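Local atomic coordinates of putative adhesin (Komagataella phaffii, PDB entry 5FX8), a protein that is a putative adhesin that may take part in cell-cell interaction as a wall- or membrane-anchored surface protein, represented here by an N-terminal portion comprising two cohesin-like domains. Residues D23-S28 against P140-V145; F29-A34 against A44-S49; N52-V57 against F129-S134. All blocks are in the same frame, centred on the assembly; numbering follows the deposited sequence.

Interaction 1 (D23-S28 against P140-V145); sequences DWFVVS and PSVDLV
F25 reaches across from strand 25-31 and sets the outer edge of its ring against the methyl groups of two residues of strand 137-144: V142, which points toward the ring, and L144, whose branch end swings round to it. Ring atom CE2 of F25 lies 3.8 Å from CG1 of V142, and this methyl sits in the plane of the ring, so the phenylalanine meets it with its rim. The next ring atom, CZ of F25, comes to 4.2 Å from CD2 of L144, again near the ring plane. F25 runs obliquely to V142 but about at a right angle to L144. The two methyls, V142 CG1 and L144 CD2, are themselves 3.9 Å apart, forming a small apolar patch that receives the far end of the ring. What sends that end across is the first torsion of F25: CG stands beside the backbone N and opposite the carbonyl carbon (chi1 -67°). On the other strand, CG1 of V142 does the touching from a position roughly anti to its own backbone N (chi1 152°).

No hydrogen bond joins the segments, and the CA atoms of F25 and V142 stay 9.6 Å apart, a gap bridged by side chains alone. V9 and L114, from the strands flanking 25-31, also touch F25, while L21 touches L144. Three buried apolar side chains thus join two sheets that share no backbone bonds at this point, as in the core of a beta sandwich, consistent with the first cohesin-like domain of this adhesin.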
ATOM      1  N   ASP C  23      37.996 -13.950  39.899  1.00 20.50           N
ATOM      2  CA  ASP C  23      39.232 -13.208  39.781  1.00 21.60           C
ATOM      3  C   ASP C  23      40.402 -13.916  40.453  1.00 21.65           C
ATOM      4  O   ASP C  23      40.235 -14.736  41.360  1.00 23.52           O
ATOM      5  CB  ASP C  23      39.061 -11.829  40.386  1.00 20.52           C
ATOM      6  CG  ASP C  23      38.251 -10.929  39.516  1.00 26.44           C
ATOM      7  OD1 ASP C  23      37.998 -11.308  38.348  1.00 27.20           O
ATOM      8  OD2 ASP C  23      37.897  -9.833  39.987  1.00 29.05           O
ATOM      9  N   TRP C  24      41.600 -13.595  39.968  1.00 20.92           N
ATOM     10  CA  TRP C  24      42.825 -13.825  40.713  1.00 19.28           C
ATOM     11  C   TRP C  24      42.951 -12.746  41.779  1.00 21.30           C
ATOM     12  O   TRP C  24      42.864 -11.552  41.474  1.00 18.67           O
ATOM     13  CB  TRP C  24      44.053 -13.775  39.806  1.00 16.97           C
ATOM     14  CG  TRP C  24      44.206 -14.871  38.827  1.00 18.92           C
ATOM     15  CD1 TRP C  24      43.944 -14.816  37.494  1.00 19.74           C
ATOM     16  CD2 TRP C  24      44.712 -16.186  39.079  1.00 20.66           C
ATOM     17  NE1 TRP C  24      44.220 -16.022  36.901  1.00 18.47           N
ATOM     18  CE2 TRP C  24      44.701 -16.878  37.854  1.00 20.11           C
ATOM     19  CE3 TRP C  24      45.148 -16.854  40.223  1.00 19.56           C
ATOM     20  CZ2 TRP C  24      45.112 -18.197  37.748  1.00 19.01           C
ATOM     21  CZ3 TRP C  24      45.549 -18.161  40.116  1.00 16.34           C
ATOM     22  CH2 TRP C  24      45.531 -18.818  38.895  1.00 18.34           C
ATOM     23  N   PHE C  25      43.160 -13.175  43.026  1.00 21.40           N
ATOM     24  CA  PHE C  25      43.354 -12.297  44.169  1.00 19.54           C
ATOM     25  C   PHE C  25      44.828 -12.253  44.536  1.00 21.46           C
ATOM     26  O   PHE C  25      45.405 -13.271  44.923  1.00 23.10           O
ATOM     27  CB  PHE C  25      42.545 -12.782  45.359  1.00 21.17           C
ATOM     28  CG  PHE C  25      41.077 -12.680  45.160  1.00 27.44           C
ATOM     29  CD1 PHE C  25      40.389 -13.654  44.462  1.00 22.42           C
ATOM     30  CD2 PHE C  25      40.374 -11.602  45.677  1.00 24.10           C
ATOM     31  CE1 PHE C  25      39.026 -13.548  44.285  1.00 24.33           C
ATOM     32  CE2 PHE C  25      39.008 -11.504  45.499  1.00 24.90           C
ATOM     33  CZ  PHE C  25      38.334 -12.478  44.806  1.00 21.70           C
ATOM     34  N   VAL C  26      45.424 -11.073  44.415  1.00 21.81           N
ATOM     35  CA  VAL C  26      46.803 -10.834  44.818  1.00 18.16           C
ATOM     36  C   VAL C  26      46.844 -10.780  46.341  1.00 21.61           C
ATOM     37  O   VAL C  26      46.390  -9.804  46.939  1.00 25.89           O
ATOM     38  CB  VAL C  26      47.310  -9.527  44.207  1.00 18.55           C
ATOM     39  CG1 VAL C  26      48.735  -9.260  44.580  1.00 20.27           C
ATOM     40  CG2 VAL C  26      47.161  -9.594  42.734  1.00 19.46           C
ATOM     41  N   VAL C  27      47.367 -11.823  46.975  1.00 19.95           N
ATOM     42  CA  VAL C  27      47.524 -11.859  48.429  1.00 19.67           C
ATOM     43  C   VAL C  27      48.955 -11.455  48.761  1.00 18.40           C
ATOM     44  O   VAL C  27      49.879 -12.237  48.548  1.00 18.01           O
ATOM     45  CB  VAL C  27      47.209 -13.243  48.998  1.00 18.11           C
ATOM     46  CG1 VAL C  27      47.393 -13.234  50.477  1.00 20.85           C
ATOM     47  CG2 VAL C  27      45.816 -13.621  48.681  1.00 19.61           C
ATOM     48  N   SER C  28      49.146 -10.260  49.321  1.00 19.92           N
ATOM     49  CA  SER C  28      50.460  -9.650  49.514  1.00 18.80           C
ATOM     50  C   SER C  28      50.883  -9.653  50.979  1.00 21.14           C
ATOM     51  O   SER C  28      50.153  -9.175  51.846  1.00 19.95           O
ATOM     52  CB  SER C  28      50.464  -8.217  49.002  1.00 18.45           C
ATOM     53  OG  SER C  28      50.218  -8.197  47.619  1.00 21.80           O
ATOM     54  N   PRO C 140      41.969  -8.166  55.812  1.00 29.50           N
ATOM     55  CA  PRO C 140      41.637  -7.331  54.656  1.00 26.37           C
ATOM     56  C   PRO C 140      40.264  -7.668  54.108  1.00 27.48           C
ATOM     57  O   PRO C 140      39.738  -8.769  54.280  1.00 25.49           O
ATOM     58  CB  PRO C 140      42.726  -7.679  53.644  1.00 25.85           C
ATOM     59  CG  PRO C 140      43.123  -9.054  54.015  1.00 24.83           C
ATOM     60  CD  PRO C 140      43.066  -9.097  55.507  1.00 26.03           C
ATOM     61  N   SER C 141      39.695  -6.698  53.406  1.00 29.44           N
ATOM     62  CA  SER C 141      38.326  -6.806  52.935  1.00 29.34           C
ATOM     63  C   SER C 141      38.244  -6.565  51.437  1.00 28.03           C
ATOM     64  O   SER C 141      38.964  -5.729  50.894  1.00 28.82           O
ATOM     65  CB  SER C 141      37.439  -5.825  53.672  1.00 31.03           C
ATOM     66  OG  SER C 141      36.194  -6.425  53.932  1.00 38.35           O
ATOM     67  N   VAL C 142      37.345  -7.294  50.785  1.00 30.71           N
ATOM     68  CA  VAL C 142      37.101  -7.179  49.352  1.00 31.41           C
ATOM     69  C   VAL C 142      35.597  -7.244  49.081  1.00 32.08           C
ATOM     70  O   VAL C 142      34.879  -8.041  49.691  1.00 32.86           O
ATOM     71  CB  VAL C 142      37.866  -8.285  48.599  1.00 33.11           C
ATOM     72  CG1 VAL C 142      37.173  -8.650  47.314  1.00 30.35           C
ATOM     73  CG2 VAL C 142      39.271  -7.819  48.320  1.00 30.24           C
ATOM     74  N   ASP C 143      35.122  -6.418  48.152  1.00 33.91           N
ATOM     75  CA  ASP C 143      33.716  -6.407  47.752  1.00 35.30           C
ATOM     76  C   ASP C 143      33.486  -7.345  46.568  1.00 33.07           C
ATOM     77  O   ASP C 143      34.015  -7.110  45.478  1.00 32.79           O
ATOM     78  CB  ASP C 143      33.286  -4.988  47.389  1.00 39.61           C
ATOM     79  CG  ASP C 143      31.779  -4.819  47.362  1.00 42.70           C
ATOM     80  OD1 ASP C 143      31.084  -5.515  48.130  1.00 47.51           O
ATOM     81  OD2 ASP C 143      31.294  -3.968  46.592  1.00 40.68           O
ATOM     82  N   LEU C 144      32.680  -8.389  46.774  1.00 33.02           N
ATOM     83  CA  LEU C 144      32.386  -9.366  45.726  1.00 31.81           C
ATOM     84  C   LEU C 144      31.218  -8.845  44.899  1.00 35.15           C
ATOM     85  O   LEU C 144      30.049  -9.011  45.247  1.00 36.13           O
ATOM     86  CB  LEU C 144      32.103 -10.739  46.319  1.00 31.08           C
ATOM     87  CG  LEU C 144      33.281 -11.352  47.090  1.00 30.93           C
ATOM     88  CD1 LEU C 144      32.944 -12.731  47.583  1.00 29.83           C
ATOM     89  CD2 LEU C 144      34.578 -11.387  46.294  1.00 27.69           C
ATOM     90  N   VAL C 145      31.545  -8.263  43.795  1.00 32.95           N
ATOM     91  CA  VAL C 145      30.634  -7.504  42.969  1.00 30.57           C
ATOM     92  C   VAL C 145      30.079  -8.385  41.854  1.00 34.06           C
ATOM     93  O   VAL C 145      30.699  -9.370  41.425  1.00 31.88           O
ATOM     94  CB  VAL C 145      31.397  -6.288  42.425  1.00 30.14           C
ATOM     95  CG1 VAL C 145      32.157  -6.664  41.167  1.00 30.10           C
ATOM     96  CG2 VAL C 145      30.480  -5.168  42.212  1.00 33.48           C
TER

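Interaction 2 (F29-A34 against A44-S49); sequences FVFSTA and ATIEVS
Two aromatic-aliphatic pairs make the whole contact: F29 meets V48, and F31 meets I46. In the first, ring atom CE2 of F29 lies 3.8 Å from CG1 of V48, the methyl sitting at the ring edge near its plane. CB of V48 follows at 4.2 Å from the same F29 CE2, so the ring rim rests against the branch point of the valine as well. These two side chains run in opposite senses and overlap alongside one another, each reaching toward the other's backbone. Their meeting depends on CG1 of V48 being extended away from its backbone N (chi1 -171°). The second pair is looser: CE2 of F31 approaches CD1 of I46 to 4.4 Å, with the terminal methyl again at the edge of the ring.

Backbone bonding plays no part across this gap, where the CA atoms of F29 and V48 are 9.6 Å apart. Strand 25-31 is bonded to 4-11 and 101-114, and strand 45-49 to 89-94; 45-49 lies across from 25-31 in the curled sheet without pairing with it. Alternate residues, F29 and F31, I46 and V48, supply the contact, consistent with the apolar interior of a cohesin-like beta-sandwich domain.

Aromatic neighbours add a further kind of interaction, since F92 makes edge-to-face contacts with both F29 and F31. Polar groups lie away from this apolar interface: the hydroxyl of S32 and the backbone N of T33 are both hydrogen-bonded to OE2 of E105.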
ATOM      1  N   PHE C  29      52.085 -10.142  51.244  1.00 25.97           N
ATOM      2  CA  PHE C  29      52.636 -10.189  52.596  1.00 21.34           C
ATOM      3  C   PHE C  29      53.719  -9.127  52.686  1.00 19.90           C
ATOM      4  O   PHE C  29      54.795  -9.288  52.120  1.00 25.93           O
ATOM      5  CB  PHE C  29      53.175 -11.582  52.922  1.00 19.23           C
ATOM      6  CG  PHE C  29      52.125 -12.644  52.917  1.00 20.17           C
ATOM      7  CD1 PHE C  29      51.804 -13.316  51.749  1.00 19.89           C
ATOM      8  CD2 PHE C  29      51.426 -12.944  54.066  1.00 21.34           C
ATOM      9  CE1 PHE C  29      50.827 -14.279  51.726  1.00 17.02           C
ATOM     10  CE2 PHE C  29      50.458 -13.915  54.060  1.00 20.39           C
ATOM     11  CZ  PHE C  29      50.158 -14.584  52.880  1.00 21.57           C
ATOM     12  N   VAL C  30      53.422  -8.040  53.353  1.00 22.21           N
ATOM     13  CA  VAL C  30      54.332  -6.914  53.452  1.00 23.75           C
ATOM     14  C   VAL C  30      55.281  -7.155  54.612  1.00 26.21           C
ATOM     15  O   VAL C  30      54.848  -7.522  55.708  1.00 27.66           O
ATOM     16  CB  VAL C  30      53.553  -5.603  53.635  1.00 24.60           C
ATOM     17  CG1 VAL C  30      54.488  -4.404  53.751  1.00 24.73           C
ATOM     18  CG2 VAL C  30      52.622  -5.421  52.485  1.00 22.63           C
ATOM     19  N   PHE C  31      56.573  -6.949  54.369  1.00 27.78           N
ATOM     20  CA  PHE C  31      57.623  -7.112  55.364  1.00 27.26           C
ATOM     21  C   PHE C  31      58.313  -5.778  55.571  1.00 30.69           C
ATOM     22  O   PHE C  31      58.755  -5.152  54.608  1.00 30.84           O
ATOM     23  CB  PHE C  31      58.643  -8.157  54.936  1.00 25.94           C
ATOM     24  CG  PHE C  31      58.111  -9.560  54.901  1.00 26.11           C
ATOM     25  CD1 PHE C  31      57.421 -10.027  53.810  1.00 22.91           C
ATOM     26  CD2 PHE C  31      58.338 -10.420  55.948  1.00 27.50           C
ATOM     27  CE1 PHE C  31      56.959 -11.297  53.768  1.00 21.42           C
ATOM     28  CE2 PHE C  31      57.879 -11.693  55.906  1.00 24.27           C
ATOM     29  CZ  PHE C  31      57.181 -12.129  54.809  1.00 24.51           C
ATOM     30  N   SER C  32      58.405  -5.350  56.825  1.00 34.48           N
ATOM     31  CA  SER C  32      59.034  -4.083  57.159  1.00 37.59           C
ATOM     32  C   SER C  32      59.642  -4.167  58.549  1.00 40.15           C
ATOM     33  O   SER C  32      59.299  -5.031  59.351  1.00 39.78           O
ATOM     34  CB  SER C  32      58.045  -2.920  57.096  1.00 40.43           C
ATOM     35  OG  SER C  32      58.655  -1.714  57.510  1.00 40.34           O
ATOM     36  N   THR C  33      60.578  -3.265  58.811  1.00 45.54           N
ATOM     37  CA  THR C  33      61.149  -3.093  60.136  1.00 45.24           C
ATOM     38  C   THR C  33      61.244  -1.597  60.394  1.00 48.88           C
ATOM     39  O   THR C  33      61.855  -0.868  59.612  1.00 54.43           O
ATOM     40  CB  THR C  33      62.515  -3.778  60.237  1.00 45.83           C
ATOM     41  OG1 THR C  33      63.319  -3.415  59.117  1.00 47.69           O
ATOM     42  CG2 THR C  33      62.357  -5.246  60.183  1.00 44.85           C
ATOM     43  N   ALA C  34      60.578  -1.132  61.446  1.00 54.09           N
ATOM     44  CA  ALA C  34      60.720   0.243  61.905  1.00 55.14           C
ATOM     45  C   ALA C  34      60.790   0.367  63.422  1.00 58.50           C
ATOM     46  O   ALA C  34      61.035   1.467  63.919  1.00 61.13           O
ATOM     47  CB  ALA C  34      59.576   1.114  61.376  1.00 53.45           C
ATOM     48  N   ALA C  44      64.691 -18.963  61.236  1.00 72.36           N
ATOM     49  CA  ALA C  44      63.419 -18.520  61.791  1.00 65.38           C
ATOM     50  C   ALA C  44      62.281 -18.716  60.809  1.00 49.71           C
ATOM     51  O   ALA C  44      62.435 -18.542  59.601  1.00 45.20           O
ATOM     52  CB  ALA C  44      63.490 -17.041  62.180  1.00 71.35           C
ATOM     53  N   THR C  45      61.128 -19.067  61.344  1.00 43.91           N
ATOM     54  CA  THR C  45      59.968 -19.377  60.536  1.00 38.51           C
ATOM     55  C   THR C  45      58.824 -18.477  60.962  1.00 35.35           C
ATOM     56  O   THR C  45      58.712 -18.108  62.134  1.00 38.87           O
ATOM     57  CB  THR C  45      59.587 -20.831  60.685  1.00 36.93           C
ATOM     58  OG1 THR C  45      59.416 -21.110  62.078  1.00 37.05           O
ATOM     59  CG2 THR C  45      60.687 -21.731  60.114  1.00 38.14           C
ATOM     60  N   ILE C  46      58.006 -18.097  59.995  1.00 31.18           N
ATOM     61  CA  ILE C  46      56.822 -17.297  60.231  1.00 28.98           C
ATOM     62  C   ILE C  46      55.661 -18.035  59.598  1.00 29.12           C
ATOM     63  O   ILE C  46      55.632 -18.216  58.376  1.00 34.39           O
ATOM     64  CB  ILE C  46      56.948 -15.887  59.644  1.00 28.78           C
ATOM     65  CG1 ILE C  46      58.252 -15.251  60.098  1.00 30.93           C
ATOM     66  CG2 ILE C  46      55.778 -15.051  60.071  1.00 29.93           C
ATOM     67  CD1 ILE C  46      58.431 -13.845  59.655  1.00 32.51           C
ATOM     68  N   GLU C  47      54.722 -18.474  60.418  1.00 26.82           N
ATOM     69  CA  GLU C  47      53.576 -19.230  59.952  1.00 27.36           C
ATOM     70  C   GLU C  47      52.362 -18.318  59.833  1.00 25.40           C
ATOM     71  O   GLU C  47      52.013 -17.622  60.790  1.00 27.66           O
ATOM     72  CB  GLU C  47      53.303 -20.389  60.896  1.00 27.15           C
ATOM     73  CG  GLU C  47      54.389 -21.401  60.850  1.00 29.04           C
ATOM     74  CD  GLU C  47      53.966 -22.685  61.486  1.00 35.03           C
ATOM     75  OE1 GLU C  47      53.147 -22.621  62.424  1.00 39.45           O
ATOM     76  OE2 GLU C  47      54.427 -23.755  61.035  1.00 41.13           O
ATOM     77  N   VAL C  48      51.730 -18.319  58.657  1.00 22.35           N
ATOM     78  CA  VAL C  48      50.533 -17.526  58.383  1.00 26.00           C
ATOM     79  C   VAL C  48      49.481 -18.442  57.788  1.00 24.52           C
ATOM     80  O   VAL C  48      49.729 -19.109  56.780  1.00 23.71           O
ATOM     81  CB  VAL C  48      50.773 -16.350  57.415  1.00 24.27           C
ATOM     82  CG1 VAL C  48      49.544 -15.488  57.380  1.00 24.64           C
ATOM     83  CG2 VAL C  48      51.932 -15.516  57.821  1.00 24.33           C
ATOM     84  N   SER C  49      48.309 -18.466  58.391  1.00 26.68           N
ATOM     85  CA  SER C  49      47.260 -19.322  57.879  1.00 23.73           C
ATOM     86  C   SER C  49      46.524 -18.586  56.775  1.00 23.85           C
ATOM     87  O   SER C  49      46.338 -17.374  56.839  1.00 27.04           O
ATOM     88  CB  SER C  49      46.303 -19.724  58.986  1.00 24.14           C
ATOM     89  OG  SER C  49      45.624 -18.586  59.458  1.00 28.30           O
TER

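Interaction 3 (N52-V57 against F129-S134)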
ATOM      1  N   ASN C  52      40.325 -20.789  54.212  1.00 27.65           N
ATOM      2  CA  ASN C  52      39.973 -21.878  53.303  1.00 28.18           C
ATOM      3  C   ASN C  52      39.344 -21.400  52.001  1.00 27.44           C
ATOM      4  O   ASN C  52      39.326 -22.157  51.032  1.00 27.40           O
ATOM      5  CB  ASN C  52      39.030 -22.846  53.999  1.00 29.54           C
ATOM      6  CG  ASN C  52      39.613 -23.375  55.273  1.00 35.83           C
ATOM      7  OD1 ASN C  52      40.821 -23.572  55.358  1.00 39.90           O
ATOM      8  ND2 ASN C  52      38.776 -23.586  56.284  1.00 33.19           N
ATOM      9  N   GLU C  53      38.822 -20.176  51.949  1.00 26.08           N
ATOM     10  CA  GLU C  53      38.165 -19.738  50.734  1.00 27.09           C
ATOM     11  C   GLU C  53      39.168 -19.419  49.635  1.00 28.16           C
ATOM     12  O   GLU C  53      38.786 -19.402  48.461  1.00 26.60           O
ATOM     13  CB  GLU C  53      37.260 -18.531  51.017  1.00 27.96           C
ATOM     14  CG  GLU C  53      37.907 -17.413  51.789  1.00 27.42           C
ATOM     15  CD  GLU C  53      37.690 -17.529  53.264  1.00 26.78           C
ATOM     16  OE1 GLU C  53      37.674 -18.658  53.785  1.00 27.20           O
ATOM     17  OE2 GLU C  53      37.513 -16.480  53.901  1.00 29.50           O
ATOM     18  N   LEU C  54      40.437 -19.189  49.993  1.00 26.94           N
ATOM     19  CA  LEU C  54      41.522 -18.977  49.042  1.00 25.05           C
ATOM     20  C   LEU C  54      42.241 -20.283  48.737  1.00 21.32           C
ATOM     21  O   LEU C  54      42.350 -21.166  49.581  1.00 25.45           O
ATOM     22  CB  LEU C  54      42.512 -17.953  49.576  1.00 24.08           C
ATOM     23  CG  LEU C  54      41.902 -16.589  49.863  1.00 24.98           C
ATOM     24  CD1 LEU C  54      42.930 -15.666  50.373  1.00 24.73           C
ATOM     25  CD2 LEU C  54      41.296 -16.024  48.628  1.00 23.17           C
ATOM     26  N   GLU C  55      42.705 -20.411  47.504  1.00 24.15           N
ATOM     27  CA  GLU C  55      43.361 -21.627  47.059  1.00 23.62           C
ATOM     28  C   GLU C  55      44.494 -21.280  46.113  1.00 20.50           C
ATOM     29  O   GLU C  55      44.428 -20.297  45.379  1.00 20.90           O
ATOM     30  CB  GLU C  55      42.376 -22.569  46.373  1.00 24.45           C
ATOM     31  CG  GLU C  55      41.377 -23.180  47.335  1.00 33.62           C
ATOM     32  CD  GLU C  55      40.578 -24.300  46.725  1.00 33.88           C
ATOM     33  OE1 GLU C  55      40.387 -24.288  45.493  1.00 43.79           O
ATOM     34  OE2 GLU C  55      40.148 -25.195  47.484  1.00 38.48           O
ATOM     35  N   PHE C  56      45.552 -22.074  46.170  1.00 20.31           N
ATOM     36  CA  PHE C  56      46.600 -22.017  45.165  1.00 19.30           C
ATOM     37  C   PHE C  56      46.131 -22.788  43.958  1.00 18.83           C
ATOM     38  O   PHE C  56      45.400 -23.763  44.105  1.00 21.03           O
ATOM     39  CB  PHE C  56      47.889 -22.634  45.681  1.00 19.56           C
ATOM     40  CG  PHE C  56      48.669 -21.740  46.559  1.00 19.31           C
ATOM     41  CD1 PHE C  56      49.588 -20.878  46.028  1.00 18.89           C
ATOM     42  CD2 PHE C  56      48.485 -21.760  47.907  1.00 17.28           C
ATOM     43  CE1 PHE C  56      50.310 -20.062  46.814  1.00 16.26           C
ATOM     44  CE2 PHE C  56      49.195 -20.934  48.698  1.00 20.20           C
ATOM     45  CZ  PHE C  56      50.120 -20.079  48.143  1.00 19.66           C
ATOM     46  N   VAL C  57      46.523 -22.341  42.766  1.00 18.98           N
ATOM     47  CA  VAL C  57      46.122 -22.997  41.524  1.00 19.35           C
ATOM     48  C   VAL C  57      47.356 -23.579  40.856  1.00 22.09           C
ATOM     49  O   VAL C  57      48.307 -22.860  40.542  1.00 24.01           O
ATOM     50  CB  VAL C  57      45.390 -22.043  40.576  1.00 20.57           C
ATOM     51  CG1 VAL C  57      44.972 -22.785  39.299  1.00 19.15           C
ATOM     52  CG2 VAL C  57      44.207 -21.433  41.265  1.00 17.62           C
ATOM     53  N   PHE C 129      38.831 -11.577  54.632  1.00 31.15           N
ATOM     54  CA  PHE C 129      39.657 -12.775  54.705  1.00 28.74           C
ATOM     55  C   PHE C 129      40.464 -12.700  55.984  1.00 27.68           C
ATOM     56  O   PHE C 129      41.088 -11.677  56.258  1.00 27.68           O
ATOM     57  CB  PHE C 129      40.615 -12.886  53.517  1.00 28.00           C
ATOM     58  CG  PHE C 129      39.970 -12.798  52.175  1.00 26.29           C
ATOM     59  CD1 PHE C 129      39.409 -13.913  51.593  1.00 27.45           C
ATOM     60  CD2 PHE C 129      39.982 -11.620  51.472  1.00 25.76           C
ATOM     61  CE1 PHE C 129      38.857 -13.843  50.362  1.00 25.84           C
ATOM     62  CE2 PHE C 129      39.429 -11.550  50.240  1.00 26.31           C
ATOM     63  CZ  PHE C 129      38.868 -12.659  49.683  1.00 27.00           C
ATOM     64  N   ASP C 130      40.447 -13.769  56.764  1.00 28.28           N
ATOM     65  CA  ASP C 130      41.150 -13.802  58.042  1.00 28.00           C
ATOM     66  C   ASP C 130      42.466 -14.564  57.893  1.00 26.58           C
ATOM     67  O   ASP C 130      42.467 -15.778  57.684  1.00 27.15           O
ATOM     68  CB  ASP C 130      40.273 -14.439  59.116  1.00 29.36           C
ATOM     69  CG  ASP C 130      39.081 -13.594  59.463  1.00 31.88           C
ATOM     70  OD1 ASP C 130      39.160 -12.366  59.283  1.00 31.29           O
ATOM     71  OD2 ASP C 130      38.062 -14.158  59.913  1.00 42.74           O
ATOM     72  N   PHE C 131      43.581 -13.855  58.010  1.00 25.84           N
ATOM     73  CA  PHE C 131      44.903 -14.472  58.100  1.00 27.80           C
ATOM     74  C   PHE C 131      45.369 -14.438  59.558  1.00 28.63           C
ATOM     75  O   PHE C 131      45.430 -13.369  60.175  1.00 27.93           O
ATOM     76  CB  PHE C 131      45.904 -13.757  57.190  1.00 26.23           C
ATOM     77  CG  PHE C 131      45.497 -13.739  55.746  1.00 26.62           C
ATOM     78  CD1 PHE C 131      44.717 -12.712  55.249  1.00 26.02           C
ATOM     79  CD2 PHE C 131      45.876 -14.752  54.892  1.00 24.40           C
ATOM     80  CE1 PHE C 131      44.327 -12.695  53.952  1.00 24.29           C
ATOM     81  CE2 PHE C 131      45.489 -14.734  53.587  1.00 24.20           C
ATOM     82  CZ  PHE C 131      44.705 -13.703  53.118  1.00 24.58           C
ATOM     83  N   GLU C 132      45.680 -15.605  60.112  1.00 30.15           N
ATOM     84  CA  GLU C 132      46.125 -15.719  61.494  1.00 31.59           C
ATOM     85  C   GLU C 132      47.635 -15.903  61.551  1.00 30.58           C
ATOM     86  O   GLU C 132      48.187 -16.796  60.901  1.00 29.40           O
ATOM     87  CB  GLU C 132      45.411 -16.867  62.200  1.00 36.40           C
ATOM     88  CG  GLU C 132      43.940 -16.576  62.429  1.00 46.65           C
ATOM     89  CD  GLU C 132      43.374 -17.260  63.652  1.00 57.75           C
ATOM     90  OE1 GLU C 132      44.151 -17.896  64.397  1.00 60.11           O
ATOM     91  OE2 GLU C 132      42.146 -17.165  63.869  1.00 63.45           O
ATOM     92  N   THR C 133      48.302 -15.027  62.295  1.00 31.17           N
ATOM     93  CA  THR C 133      49.676 -15.281  62.688  1.00 31.63           C
ATOM     94  C   THR C 133      49.696 -15.715  64.144  1.00 33.03           C
ATOM     95  O   THR C 133      48.733 -16.317  64.632  1.00 33.68           O
ATOM     96  CB  THR C 133      50.550 -14.053  62.494  1.00 32.93           C
ATOM     97  OG1 THR C 133      50.157 -13.044  63.423  1.00 33.17           O
ATOM     98  CG2 THR C 133      50.401 -13.529  61.087  1.00 31.75           C
ATOM     99  N   SER C 134      50.782 -15.415  64.847  1.00 38.90           N
ATOM    100  CA  SER C 134      50.891 -15.848  66.233  1.00 33.91           C
ATOM    101  C   SER C 134      50.435 -14.767  67.186  1.00 33.61           C
ATOM    102  O   SER C 134      49.819 -15.059  68.212  1.00 34.31           O
ATOM    103  CB  SER C 134      52.327 -16.273  66.550  1.00 32.92           C
ATOM    104  OG  SER C 134      53.265 -15.301  66.133  1.00 33.27           O
TER
HETATM  105  O   HOH W   1      38.109 -15.581  56.456  1.00 26.62           O
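F129 opens the second segment by setting the CD1-CE1 edge of its ring against E53 and L54, neighbours in the first segment. E53 CG lies in the ring plane, 3.8 Å from F129 CD1, so it is the aliphatic part of E53 that packs there. L54 CD2 comes obliquely to the ring, 3.7 Å from F129 CE1, and the two side chains cross at about a right angle. E53 is folded to fit, its CG set between the backbone N and the carbonyl carbon (chi1 50°) and the chain bent again at chi2 (-93°). The bend brings E53 OE2 to 3.9 Å from F129 CD1, with carboxylate and ring planes 38° apart.

D130 contributes its backbone. A water accepts a hydrogen bond from D130 N at 3.0 Å and donates one to E53 OE2 at 2.8 Å, bridging the segments. E53 OE2 is also hydrogen-bonded to NE2 of H127, so water and imidazole hold the carboxylate beside the F129 ring and probably help to stabilise its negative charge. The carboxylate of D130 turns to another partner, with OD1 bonded to the hydroxyl of S139.

Two residues on from F129, F131 brings the end of its ring to L54. Its CZ lies 3.8 Å from CD1 of L54, an oblique approach. Of the leucine's two methyls, CD2 packs on F129, while CD1 touches F131 and also lies near F129.

Strand 54-55 pairs antiparallel with 101-114, where L112 touches L54 and L114 touches F129. Strand 126-132 belongs to the small three-stranded sheet beside 137-144, whose V142 and P140 pack on F129 and F131, while V9 of strand 4-11 touches both rings.

How the interactions relate
After strands 4-11 and 18-19 the chain forms strand 25-31, whose two halves serve interactions 1 and 2 in turn. Interaction 2 closes first, across a short connection from 29-34 to 44-49. Interaction 3 then opens at 52-57 and closes at 129-134, in series with it, and interaction 1 closes last at 140-145, enclosing both; none cross. P140 O and F129 N, 3.0 Å apart, probably form a hydrogen bond between interactions 1 and 3. S49 N and E132 O probably bond likewise between interactions 2 and 3. Interactions 1 and 3 tie the small sheet 18-19/137-144/126-132 to the large mixed sheet, and interaction 2 joins two parts of that curled sheet, 25-31 and 45-49.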